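PDB 2NR9: rhomboid protease GlpG from Haemophilus influenzae, which probably cleaves transmembrane segments of other membrane proteins within the lipid bilayer, as a rhomboid-family intramembrane protease with a serine-histidine catalytic dyad. Local coordinates for residues G9-I14 and V87-L92; S71-F76 and S116-A121; Y36-P41 and T57-S62. The protein carries 2 engineered substitutions. All blocks are in the same frame, centred on the assembly; numbering follows the deposited sequence.

Interaction 1 (G9-I14 and V87-L92); sequences GKITLI and VKLLML
I11 and T12, in the first turn of helix 10-27, meet L89 and L90 of helix 86-108. The contact joins the predicted first and third transmembrane helices of the rhomboid fold, near the start of the first. The axes of the two short helical segments approach to 9.5 Å and run at 39° to each other. I11 can be followed outward. Its CB already lies near a leucine methyl, 4.2 Å from CD2 of L89. From there the side chain divides. CG2 stays beside that methyl, with I11 CG2 4.1 Å from L89 CD2, while the other branch leaves L89. With CG1 anti to the carbonyl carbon (chi1 -62°) and the chain bent at chi2, the tip swings over to the next leucine, and I11 CD1 comes within 4.3 Å of L90 CG. One isoleucine therefore bridges two successive residues of the opposing helix.

The CG of L89 is anti to its own backbone N (chi1 179°), which carries CD2 across into the angle between I11 and T12. L89 and I11 lie alongside each other, pointing opposite ways, but L89 crosses T12 nearly perpendicularly. T12 OG1 is 3.1 Å from L89 CD2, a tight methyl-to-oxygen approach, and no hydrogen bond joins the segments. The hydroxyl is instead hydrogen-bonded to OE1 of E81, whose OE2 takes the backbone N of I11. A carboxylate set at the start of a helix in this way would probably be stabilised by the helix dipole.

Among its neighbours the contact lies on helix 63-84, which supplies E81 to touch L89 and F74 to touch T12. On its flank L90 is on the surface, whereas K88 and L92, on another side of helix 86-108, touch Y125 of helix 116-131 and W179 of helix 166-191.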
loop_
_atom_site.group_PDB
_atom_site.type_symbol
_atom_site.label_atom_id
_atom_site.label_comp_id
_atom_site.label_asym_id
_atom_site.label_seq_id
_atom_site.Cartn_x
_atom_site.Cartn_y
_atom_site.Cartn_z
ATOM N N GLY A 9 14.687 3.225 3.701
ATOM C CA GLY A 9 14.765 2.935 2.280
ATOM C C GLY A 9 14.535 4.144 1.401
ATOM O O GLY A 9 13.723 5.013 1.721
ATOM N N LYS A 10 15.240 4.181 0.273
ATOM C CA LYS A 10 15.125 5.274 -0.682
ATOM C C LYS A 10 13.758 5.301 -1.378
ATOM O O LYS A 10 13.185 6.365 -1.582
ATOM C CB LYS A 10 16.256 5.207 -1.709
ATOM C CG LYS A 10 17.637 5.443 -1.110
ATOM C CD LYS A 10 18.732 5.299 -2.149
ATOM C CE LYS A 10 20.106 5.568 -1.536
ATOM N NZ LYS A 10 21.199 5.467 -2.544
ATOM N N ILE A 11 13.240 4.131 -1.739
ATOM C CA ILE A 11 11.930 4.058 -2.391
ATOM C C ILE A 11 10.814 4.462 -1.417
ATOM O O ILE A 11 9.924 5.235 -1.766
ATOM C CB ILE A 11 11.652 2.661 -2.966
ATOM C CG1 ILE A 11 12.682 2.314 -4.056
ATOM C CG2 ILE A 11 10.231 2.590 -3.543
ATOM C CD1 ILE A 11 12.618 3.217 -5.295
ATOM N N THR A 12 10.873 3.930 -0.196
ATOM C CA THR A 12 9.915 4.287 0.854
ATOM C C THR A 12 9.876 5.801 0.999
ATOM O O THR A 12 8.810 6.420 0.956
ATOM C CB THR A 12 10.337 3.697 2.223
ATOM O OG1 THR A 12 10.345 2.266 2.154
ATOM C CG2 THR A 12 9.384 4.141 3.313
ATOM N N LEU A 13 11.053 6.388 1.181
ATOM C CA LEU A 13 11.195 7.827 1.332
ATOM C C LEU A 13 10.649 8.598 0.140
ATOM O O LEU A 13 9.923 9.564 0.314
ATOM C CB LEU A 13 12.653 8.199 1.612
ATOM C CG LEU A 13 13.107 7.851 3.030
ATOM C CD1 LEU A 13 14.615 7.893 3.159
ATOM C CD2 LEU A 13 12.447 8.790 4.033
ATOM N N ILE A 14 11.004 8.174 -1.072
ATOM C CA ILE A 14 10.507 8.840 -2.278
ATOM C C ILE A 14 8.978 8.821 -2.371
ATOM O O ILE A 14 8.359 9.820 -2.747
ATOM C CB ILE A 14 11.089 8.227 -3.571
ATOM C CG1 ILE A 14 12.557 8.627 -3.744
ATOM C CG2 ILE A 14 10.288 8.693 -4.778
ATOM C CD1 ILE A 14 13.186 8.106 -5.028
ATOM N N VAL A 87 13.729 -2.984 -4.960
ATOM C CA VAL A 87 12.977 -3.473 -6.112
ATOM C C VAL A 87 11.685 -4.147 -5.647
ATOM O O VAL A 87 10.600 -3.903 -6.193
ATOM C CB VAL A 87 13.808 -4.463 -6.949
ATOM C CG1 VAL A 87 12.936 -5.152 -7.973
ATOM C CG2 VAL A 87 14.971 -3.747 -7.620
ATOM N N LYS A 88 11.808 -4.958 -4.605
ATOM C CA LYS A 88 10.675 -5.659 -4.027
ATOM C C LYS A 88 9.575 -4.684 -3.606
ATOM O O LYS A 88 8.400 -4.896 -3.907
ATOM C CB LYS A 88 11.130 -6.494 -2.824
ATOM C CG LYS A 88 10.013 -7.255 -2.125
ATOM C CD LYS A 88 9.421 -8.322 -3.029
ATOM C CE LYS A 88 10.446 -9.406 -3.342
ATOM N NZ LYS A 88 9.922 -10.400 -4.323
ATOM N N LEU A 89 9.955 -3.624 -2.899
ATOM C CA LEU A 89 8.982 -2.629 -2.453
ATOM C C LEU A 89 8.339 -1.911 -3.643
ATOM O O LEU A 89 7.111 -1.768 -3.710
ATOM C CB LEU A 89 9.632 -1.610 -1.519
ATOM C CG LEU A 89 8.677 -0.517 -1.022
ATOM C CD1 LEU A 89 7.494 -1.130 -0.259
ATOM C CD2 LEU A 89 9.411 0.496 -0.167
ATOM N N LEU A 90 9.169 -1.493 -4.598
ATOM C CA LEU A 90 8.677 -0.782 -5.768
ATOM C C LEU A 90 7.640 -1.659 -6.479
ATOM O O LEU A 90 6.544 -1.202 -6.790
ATOM C CB LEU A 90 9.829 -0.447 -6.721
ATOM C CG LEU A 90 9.758 0.906 -7.451
ATOM C CD1 LEU A 90 10.668 0.906 -8.680
ATOM C CD2 LEU A 90 8.334 1.267 -7.837
ATOM N N MET A 91 7.989 -2.933 -6.686
ATOM C CA MET A 91 7.103 -3.919 -7.329
ATOM C C MET A 91 5.788 -4.136 -6.584
ATOM O O MET A 91 4.711 -4.133 -7.189
ATOM C CB MET A 91 7.821 -5.267 -7.495
ATOM C CG MET A 91 8.840 -5.315 -8.629
ATOM S SD MET A 91 9.574 -6.966 -8.799
ATOM C CE MET A 91 10.661 -6.717 -10.202
ATOM N N LEU A 92 5.875 -4.427 -5.293
ATOM C CA LEU A 92 4.668 -4.588 -4.496
ATOM C C LEU A 92 3.806 -3.335 -4.657
ATOM O O LEU A 92 2.585 -3.425 -4.803
ATOM C CB LEU A 92 5.020 -4.772 -3.017
ATOM C CG LEU A 92 5.605 -6.105 -2.542
ATOM C CD1 LEU A 92 6.293 -5.929 -1.196
ATOM C CD2 LEU A 92 4.520 -7.168 -2.460
#

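Interaction 2 (S71-F76 and S116-A121); sequences SWFFIF and SGVVYA. With PQE (3,6,12,15,18,21,24-heptaoxahexatriacontan-1-ol), chain F.
The F73 ring carries one half of this contact: V118 CG1 comes at it obliquely, 4.0 Å from F73 CE1, and L15 of helix 10-27 also touches F73. Its CG is anti to the backbone N (chi1 -180°), which turns the phenyl toward V118 CG1. The indole of W72 turns from helix 116-131 and packs edge-to-face with F144, leaving its stem to the contact, W72 CB lying 3.8 Å from V119 CG1. On F76 one face is covered by I75 CG2, near the ring's periphery, and W72 O lies at the edge in the ring plane. S116 O lies at the edge of the Y120 ring, in its plane, and that ring also meets the H169 ring.

The two segments cross at 36°, their axes 9.5 Å apart, with F73 and V119 nearest along the backbones. This closeness leaves F73 CB 4.2 Å from V119 CG2. On the far flank of helix 63-84 the alkyl tail of PQE runs past I75, whose CD1 is 3.7 Å from PQE C45.

Carbon alone meets carbon between these segments, so the association here rests on van der Waals packing of buried apolar groups. The polar chemistry lies apart from the contact: S116, the nucleophile, has its OG hydrogen-bonded to NE2 of H169, forming the catalytic dyad, while V118 and V119, just after it in the helix, seat this turn against helix 63-84.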
loop_
_atom_site.group_PDB
_atom_site.type_symbol
_atom_site.label_atom_id
_atom_site.label_comp_id
_atom_site.label_asym_id
_atom_site.label_seq_id
_atom_site.Cartn_x
_atom_site.Cartn_y
_atom_site.Cartn_z
ATOM N N SER A 71 2.182 6.913 7.930
ATOM C CA SER A 71 2.798 6.351 9.138
ATOM C C SER A 71 3.021 4.853 8.950
ATOM O O SER A 71 4.138 4.358 9.087
ATOM C CB SER A 71 1.907 6.576 10.362
ATOM O OG SER A 71 1.662 7.956 10.585
ATOM N N TRP A 72 1.938 4.139 8.652
ATOM C CA TRP A 72 1.989 2.698 8.450
ATOM C C TRP A 72 2.868 2.289 7.264
ATOM O O TRP A 72 3.621 1.321 7.357
ATOM C CB TRP A 72 0.576 2.127 8.309
ATOM C CG TRP A 72 -0.176 2.071 9.605
ATOM C CD1 TRP A 72 -0.806 3.105 10.236
ATOM C CD2 TRP A 72 -0.377 0.917 10.427
ATOM N NE1 TRP A 72 -1.382 2.666 11.405
ATOM C CE2 TRP A 72 -1.137 1.325 11.542
ATOM C CE3 TRP A 72 0.010 -0.424 10.328
ATOM C CZ2 TRP A 72 -1.511 0.442 12.555
ATOM C CZ3 TRP A 72 -0.367 -1.299 11.332
ATOM C CH2 TRP A 72 -1.121 -0.865 12.429
ATOM N N PHE A 73 2.778 3.024 6.157
ATOM C CA PHE A 73 3.613 2.722 4.983
ATOM C C PHE A 73 5.091 3.005 5.244
ATOM O O PHE A 73 5.957 2.262 4.788
ATOM C CB PHE A 73 3.151 3.495 3.739
ATOM C CG PHE A 73 3.987 3.213 2.495
ATOM C CD1 PHE A 73 3.784 2.062 1.752
ATOM C CD2 PHE A 73 4.975 4.102 2.084
ATOM C CE1 PHE A 73 4.542 1.802 0.618
ATOM C CE2 PHE A 73 5.744 3.843 0.954
ATOM C CZ PHE A 73 5.522 2.701 0.217
ATOM N N PHE A 74 5.384 4.082 5.967
ATOM C CA PHE A 74 6.771 4.426 6.223
ATOM C C PHE A 74 7.431 3.350 7.077
ATOM O O PHE A 74 8.510 2.858 6.748
ATOM C CB PHE A 74 6.892 5.802 6.883
ATOM C CG PHE A 74 8.305 6.307 6.970
ATOM C CD1 PHE A 74 8.908 6.912 5.875
ATOM C CD2 PHE A 74 9.037 6.166 8.138
ATOM C CE1 PHE A 74 10.223 7.361 5.943
ATOM C CE2 PHE A 74 10.347 6.615 8.212
ATOM C CZ PHE A 74 10.939 7.216 7.111
ATOM N N ILE A 75 6.738 2.938 8.133
ATOM C CA ILE A 75 7.235 1.903 9.022
ATOM C C ILE A 75 7.371 0.535 8.352
ATOM O O ILE A 75 8.455 -0.039 8.333
ATOM C CB ILE A 75 6.345 1.754 10.274
ATOM C CG1 ILE A 75 6.457 2.997 11.160
ATOM C CG2 ILE A 75 6.741 0.508 11.059
ATOM C CD1 ILE A 75 5.692 2.883 12.483
ATOM N N PHE A 76 6.275 0.019 7.795
ATOM C CA PHE A 76 6.280 -1.331 7.214
ATOM C C PHE A 76 6.794 -1.417 5.776
ATOM O O PHE A 76 7.367 -2.434 5.379
ATOM C CB PHE A 76 4.923 -2.017 7.396
ATOM C CG PHE A 76 4.534 -2.204 8.847
ATOM C CD1 PHE A 76 3.812 -1.226 9.517
ATOM C CD2 PHE A 76 4.967 -3.315 9.560
ATOM C CE1 PHE A 76 3.491 -1.372 10.866
ATOM C CE2 PHE A 76 4.642 -3.472 10.910
ATOM C CZ PHE A 76 3.910 -2.498 11.561
ATOM N N SER A 116 -3.981 3.427 1.095
ATOM C CA SER A 116 -4.410 2.355 2.023
ATOM C C SER A 116 -4.457 0.940 1.427
ATOM O O SER A 116 -4.205 -0.038 2.125
ATOM C CB SER A 116 -5.719 2.710 2.745
ATOM O OG SER A 116 -6.776 2.922 1.830
ATOM N N GLY A 117 -4.746 0.840 0.134
ATOM C CA GLY A 117 -4.735 -0.451 -0.546
ATOM C C GLY A 117 -3.322 -1.012 -0.599
ATOM O O GLY A 117 -3.121 -2.222 -0.507
ATOM N N VAL A 118 -2.342 -0.124 -0.761
ATOM C CA VAL A 118 -0.933 -0.522 -0.768
ATOM C C VAL A 118 -0.473 -0.869 0.649
ATOM O O VAL A 118 0.278 -1.831 0.854
ATOM C CB VAL A 118 -0.031 0.585 -1.355
ATOM C CG1 VAL A 118 1.441 0.176 -1.288
ATOM C CG2 VAL A 118 -0.430 0.884 -2.794
ATOM N N VAL A 119 -0.978 -0.121 1.628
ATOM C CA VAL A 119 -0.647 -0.355 3.030
ATOM C C VAL A 119 -1.027 -1.775 3.448
ATOM O O VAL A 119 -0.225 -2.492 4.030
ATOM C CB VAL A 119 -1.342 0.681 3.968
ATOM C CG1 VAL A 119 -1.111 0.325 5.416
ATOM C CG2 VAL A 119 -0.828 2.089 3.683
ATOM N N TYR A 120 -2.255 -2.177 3.140
ATOM C CA TYR A 120 -2.711 -3.528 3.437
ATOM C C TYR A 120 -1.907 -4.610 2.727
ATOM O O TYR A 120 -1.617 -5.655 3.309
ATOM C CB TYR A 120 -4.211 -3.671 3.189
ATOM C CG TYR A 120 -5.018 -3.085 4.314
ATOM C CD1 TYR A 120 -5.382 -1.746 4.308
ATOM C CD2 TYR A 120 -5.265 -3.823 5.464
ATOM C CE1 TYR A 120 -6.060 -1.181 5.381
ATOM C CE2 TYR A 120 -5.944 -3.269 6.542
ATOM C CZ TYR A 120 -6.334 -1.945 6.494
ATOM O OH TYR A 120 -7.012 -1.390 7.555
ATOM N N ALA A 121 -1.534 -4.361 1.477
ATOM C CA ALA A 121 -0.676 -5.298 0.766
ATOM C C ALA A 121 0.650 -5.394 1.524
ATOM O O ALA A 121 1.161 -6.485 1.776
ATOM C CB ALA A 121 -0.442 -4.828 -0.656
HETATM O O47 PQE F . -6.030 21.584 6.486
HETATM C C68 PQE F . -7.156 20.796 6.901
HETATM C C52 PQE F . -7.496 19.773 5.819
HETATM O O70 PQE F . -8.595 18.969 6.250
HETATM C C55 PQE F . -8.163 17.743 6.841
HETATM C C58 PQE F . -9.325 17.095 7.589
HETATM O O71 PQE F . -8.823 16.136 8.519
HETATM C C61 PQE F . -9.073 16.524 9.871
HETATM C C62 PQE F . -8.949 18.039 10.000
HETATM C C63 PQE F . -8.169 18.429 11.249
HETATM C C66 PQE F . -7.054 17.432 11.545
HETATM C C67 PQE F . -5.714 17.931 11.019
HETATM O O72 PQE F . -4.721 16.925 11.225
HETATM C C65 PQE F . -3.438 17.346 10.758
HETATM C C64 PQE F . -2.431 16.207 10.899
HETATM O O73 PQE F . -1.219 16.545 10.220
HETATM C C60 PQE F . -1.442 16.863 8.846
HETATM C C59 PQE F . -0.350 16.229 7.991
HETATM O O74 PQE F . -0.466 16.684 6.642
HETATM C C57 PQE F . 0.190 15.810 5.722
HETATM C C56 PQE F . 1.519 15.340 6.307
HETATM O O75 PQE F . 1.461 13.940 6.595
HETATM C C54 PQE F . 2.339 13.588 7.664
HETATM C C53 PQE F . 2.548 12.077 7.684
HETATM O O76 PQE F . 3.934 11.786 7.859
HETATM C C51 PQE F . 4.138 10.716 8.785
HETATM C C50 PQE F . 5.605 10.287 8.775
HETATM C C49 PQE F . 5.783 8.929 9.448
HETATM C C48 PQE F . 6.805 8.992 10.577
HETATM C C47 PQE F . 6.908 7.650 11.295
HETATM C C46 PQE F . 6.475 7.772 12.753
HETATM C C45 PQE F . 6.119 6.409 13.338
HETATM C C44 PQE F . 5.431 6.550 14.695
HETATM C C43 PQE F . 5.223 5.189 15.357
HETATM C C42 PQE F . 5.781 5.171 16.778
HETATM C C41 PQE F . 4.880 4.378 17.719
HETATM C C40 PQE F . 4.673 5.115 19.029
#

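Interaction 3 (Y36-P41 and T57-S62); sequences YLMHYP and TLVHLS. With PQE (3,6,12,15,18,21,24-heptaoxahexatriacontan-1-ol), chain F.
Three successive bends curl M38 over V59: CG is anti to the carbonyl carbon (chi1 -50°), and the chain turns sharply again at chi2 and at chi3. The curl lets both ends of the side chain touch one methyl, M38 CB at 3.7 Å and M38 CE at 3.9 Å from V59 CG2. In V59, CG1 is anti to the backbone N, which leaves CG2 as the branch that meets the methionine. The same M38 CE reaches on to L58 CB at 3.7 Å, the two side chains crossing at about a right angle.

M38 closes helix 31-38, in what is predicted to be the periplasmic connection after the first transmembrane helix; L58 and V59 lie in the loop before helix 63-84. I22 of helix 10-27 touches both M38 and L58, and a bound PA6 lipid also reaches this pair. Just beyond the helix end, H39 ND1 donates to Y40 O at 2.6 Å, nearly straight at 169°, with the acceptor in the imidazole plane.

The contact itself is an apolar plug without a hydrogen bond across it. Polar groups are paired at its border instead: M38 O is bonded to S55 OG and H39 O to R52 NH1. Side chains of helix 52-55 thus take up carbonyls at the C-terminal end of helix 31-38, while M38, buried but in touch with bound PA6, packs that end against the 57-62 loop.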
loop_
_atom_site.group_PDB
_atom_site.type_symbol
_atom_site.label_atom_id
_atom_site.label_comp_id
_atom_site.label_asym_id
_atom_site.label_seq_id
_atom_site.Cartn_x
_atom_site.Cartn_y
_atom_site.Cartn_z
ATOM N N TYR A 36 -8.217 15.120 -11.347
ATOM C CA TYR A 36 -8.551 14.782 -12.734
ATOM C C TYR A 36 -7.450 13.983 -13.438
ATOM O O TYR A 36 -7.729 13.089 -14.235
ATOM C CB TYR A 36 -8.865 16.039 -13.546
ATOM C CG TYR A 36 -8.832 15.797 -15.042
ATOM C CD1 TYR A 36 -7.733 16.183 -15.804
ATOM C CD2 TYR A 36 -9.840 15.074 -15.668
ATOM C CE1 TYR A 36 -7.675 15.919 -17.162
ATOM C CE2 TYR A 36 -9.789 14.801 -17.022
ATOM C CZ TYR A 36 -8.708 15.230 -17.766
ATOM O OH TYR A 36 -8.663 14.970 -19.118
ATOM N N LEU A 37 -6.206 14.360 -13.190
ATOM C CA LEU A 37 -5.065 13.709 -13.818
ATOM C C LEU A 37 -4.710 12.384 -13.144
ATOM O O LEU A 37 -4.186 11.474 -13.786
ATOM C CB LEU A 37 -3.846 14.639 -13.761
ATOM C CG LEU A 37 -2.563 14.199 -14.476
ATOM C CD1 LEU A 37 -1.427 15.164 -14.161
ATOM C CD2 LEU A 37 -2.176 12.791 -14.080
ATOM N N MET A 38 -5.065 12.255 -11.869
ATOM C CA MET A 38 -4.593 11.133 -11.049
ATOM C C MET A 38 -5.575 9.985 -10.815
ATOM O O MET A 38 -5.162 8.888 -10.454
ATOM C CB MET A 38 -4.100 11.669 -9.705
ATOM C CG MET A 38 -3.132 12.824 -9.843
ATOM S SD MET A 38 -1.418 12.309 -9.982
ATOM C CE MET A 38 -0.990 12.238 -8.236
ATOM N N HIS A 39 -6.865 10.228 -11.013
ATOM C CA HIS A 39 -7.856 9.195 -10.727
ATOM C C HIS A 39 -7.774 7.986 -11.645
ATOM O O HIS A 39 -7.285 8.076 -12.776
ATOM C CB HIS A 39 -9.280 9.763 -10.707
ATOM C CG HIS A 39 -9.778 10.206 -12.045
ATOM N ND1 HIS A 39 -10.118 9.316 -13.043
ATOM C CD2 HIS A 39 -10.088 11.436 -12.517
ATOM C CE1 HIS A 39 -10.553 9.985 -14.095
ATOM N NE2 HIS A 39 -10.556 11.273 -13.798
ATOM N N TYR A 40 -8.248 6.850 -11.142
ATOM C CA TYR A 40 -8.277 5.613 -11.914
ATOM C C TYR A 40 -9.092 5.876 -13.180
ATOM O O TYR A 40 -10.002 6.707 -13.169
ATOM C CB TYR A 40 -8.928 4.498 -11.083
ATOM C CG TYR A 40 -8.771 3.107 -11.664
ATOM C CD1 TYR A 40 -7.689 2.304 -11.316
ATOM C CD2 TYR A 40 -9.720 2.587 -12.531
ATOM C CE1 TYR A 40 -7.541 1.033 -11.843
ATOM C CE2 TYR A 40 -9.581 1.313 -13.070
ATOM C CZ TYR A 40 -8.493 0.541 -12.718
ATOM O OH TYR A 40 -8.348 -0.716 -13.258
ATOM N N PRO A 41 -8.748 5.195 -14.288
ATOM C CA PRO A 41 -9.486 5.406 -15.521
ATOM C C PRO A 41 -10.990 5.263 -15.305
ATOM O O PRO A 41 -11.444 4.277 -14.725
ATOM C CB PRO A 41 -8.965 4.292 -16.432
ATOM C CG PRO A 41 -7.598 4.028 -15.943
ATOM C CD PRO A 41 -7.677 4.199 -14.450
ATOM N N THR A 57 -3.095 6.415 -5.979
ATOM C CA THR A 57 -2.563 6.131 -4.644
ATOM C C THR A 57 -1.793 7.298 -4.037
ATOM O O THR A 57 -1.437 7.268 -2.864
ATOM C CB THR A 57 -1.612 4.919 -4.668
ATOM O OG1 THR A 57 -0.441 5.246 -5.429
ATOM C CG2 THR A 57 -2.298 3.706 -5.267
ATOM N N LEU A 58 -1.509 8.304 -4.851
ATOM C CA LEU A 58 -0.725 9.457 -4.418
ATOM C C LEU A 58 -1.577 10.634 -3.932
ATOM O O LEU A 58 -1.039 11.672 -3.536
ATOM C CB LEU A 58 0.178 9.914 -5.562
ATOM C CG LEU A 58 1.575 9.296 -5.746
ATOM C CD1 LEU A 58 1.757 7.951 -5.065
ATOM C CD2 LEU A 58 1.981 9.258 -7.219
ATOM N N VAL A 59 -2.897 10.501 -4.027
ATOM C CA VAL A 59 -3.805 11.559 -3.610
ATOM C C VAL A 59 -4.529 11.179 -2.315
ATOM O O VAL A 59 -4.986 10.048 -2.157
ATOM C CB VAL A 59 -4.856 11.873 -4.706
ATOM C CG1 VAL A 59 -5.763 13.020 -4.264
ATOM C CG2 VAL A 59 -4.173 12.212 -6.025
ATOM N N HIS A 60 -4.631 12.135 -1.397
ATOM C CA HIS A 60 -5.299 11.903 -0.129
ATOM C C HIS A 60 -6.411 12.924 0.121
ATOM O O HIS A 60 -6.395 14.023 -0.437
ATOM C CB HIS A 60 -4.284 11.819 1.015
ATOM C CG HIS A 60 -3.464 10.564 0.987
ATOM N ND1 HIS A 60 -2.382 10.401 0.145
ATOM C CD2 HIS A 60 -3.642 9.372 1.604
ATOM C CE1 HIS A 60 -1.912 9.172 0.268
ATOM N NE2 HIS A 60 -2.656 8.527 1.152
ATOM N N LEU A 61 -7.395 12.535 0.923
ATOM C CA LEU A 61 -8.599 13.342 1.096
ATOM C C LEU A 61 -8.732 14.066 2.439
ATOM O O LEU A 61 -9.633 14.885 2.616
ATOM C CB LEU A 61 -9.834 12.489 0.807
ATOM C CG LEU A 61 -9.762 11.721 -0.522
ATOM C CD1 LEU A 61 -10.929 10.755 -0.677
ATOM C CD2 LEU A 61 -9.683 12.675 -1.707
ATOM N N SER A 62 -7.847 13.761 3.383
ATOM C CA SER A 62 -7.856 14.436 4.676
ATOM C C SER A 62 -6.507 14.308 5.376
ATOM O O SER A 62 -5.650 13.521 4.958
ATOM C CB SER A 62 -8.976 13.900 5.577
ATOM O OG SER A 62 -8.705 12.576 6.004
HETATM O O47 PQE F . -6.030 21.584 6.486
HETATM C C68 PQE F . -7.156 20.796 6.901
HETATM C C52 PQE F . -7.496 19.773 5.819
HETATM O O70 PQE F . -8.595 18.969 6.250
HETATM C C55 PQE F . -8.163 17.743 6.841
HETATM C C58 PQE F . -9.325 17.095 7.589
HETATM O O71 PQE F . -8.823 16.136 8.519
HETATM C C61 PQE F . -9.073 16.524 9.871
HETATM C C62 PQE F . -8.949 18.039 10.000
HETATM C C63 PQE F . -8.169 18.429 11.249
HETATM C C66 PQE F . -7.054 17.432 11.545
HETATM C C67 PQE F . -5.714 17.931 11.019
HETATM O O72 PQE F . -4.721 16.925 11.225
HETATM C C65 PQE F . -3.438 17.346 10.758
HETATM C C64 PQE F . -2.431 16.207 10.899
HETATM O O73 PQE F . -1.219 16.545 10.220
HETATM C C60 PQE F . -1.442 16.863 8.846
HETATM C C59 PQE F . -0.350 16.229 7.991
HETATM O O74 PQE F . -0.466 16.684 6.642
HETATM C C57 PQE F . 0.190 15.810 5.722
HETATM C C56 PQE F . 1.519 15.340 6.307
HETATM O O75 PQE F . 1.461 13.940 6.595
HETATM C C54 PQE F . 2.339 13.588 7.664
HETATM C C53 PQE F . 2.548 12.077 7.684
HETATM O O76 PQE F . 3.934 11.786 7.859
HETATM C C51 PQE F . 4.138 10.716 8.785
HETATM C C50 PQE F . 5.605 10.287 8.775
HETATM C C49 PQE F . 5.783 8.929 9.448
HETATM C C48 PQE F . 6.805 8.992 10.577
HETATM C C47 PQE F . 6.908 7.650 11.295
HETATM C C46 PQE F . 6.475 7.772 12.753
HETATM C C45 PQE F . 6.119 6.409 13.338
HETATM C C44 PQE F . 5.431 6.550 14.695
HETATM C C43 PQE F . 5.223 5.189 15.357
HETATM C C42 PQE F . 5.781 5.171 16.778
HETATM C C41 PQE F . 4.880 4.378 17.719
HETATM C C40 PQE F . 4.673 5.115 19.029
#

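Interaction 2, between helices 63-84 and 116-131, is the core contact, wholly buried near the centre of the chain. Interaction 3 is also buried but lies farther out, toward the predicted periplasmic side, and joins a helix end to a loop. Interaction 1, between helices 10-27 and 86-108, is only partly covered. None has a hydrogen bond across its segments. Interactions 1 and 2 have similar spacing and angle and adjoin directly, L89 CD1 lying 4.3 Å from F73 CE1. Interaction 3 touches interaction 2 through T57 CG2 and V118 CG2, 4.2 Å apart. Polar support differs: E81 of helix 63-84 meets the start of helix 10-27, the S116-H169 pair adjoins interaction 2, and carbonyls bonded to S55 and R52 lie beside interaction 3.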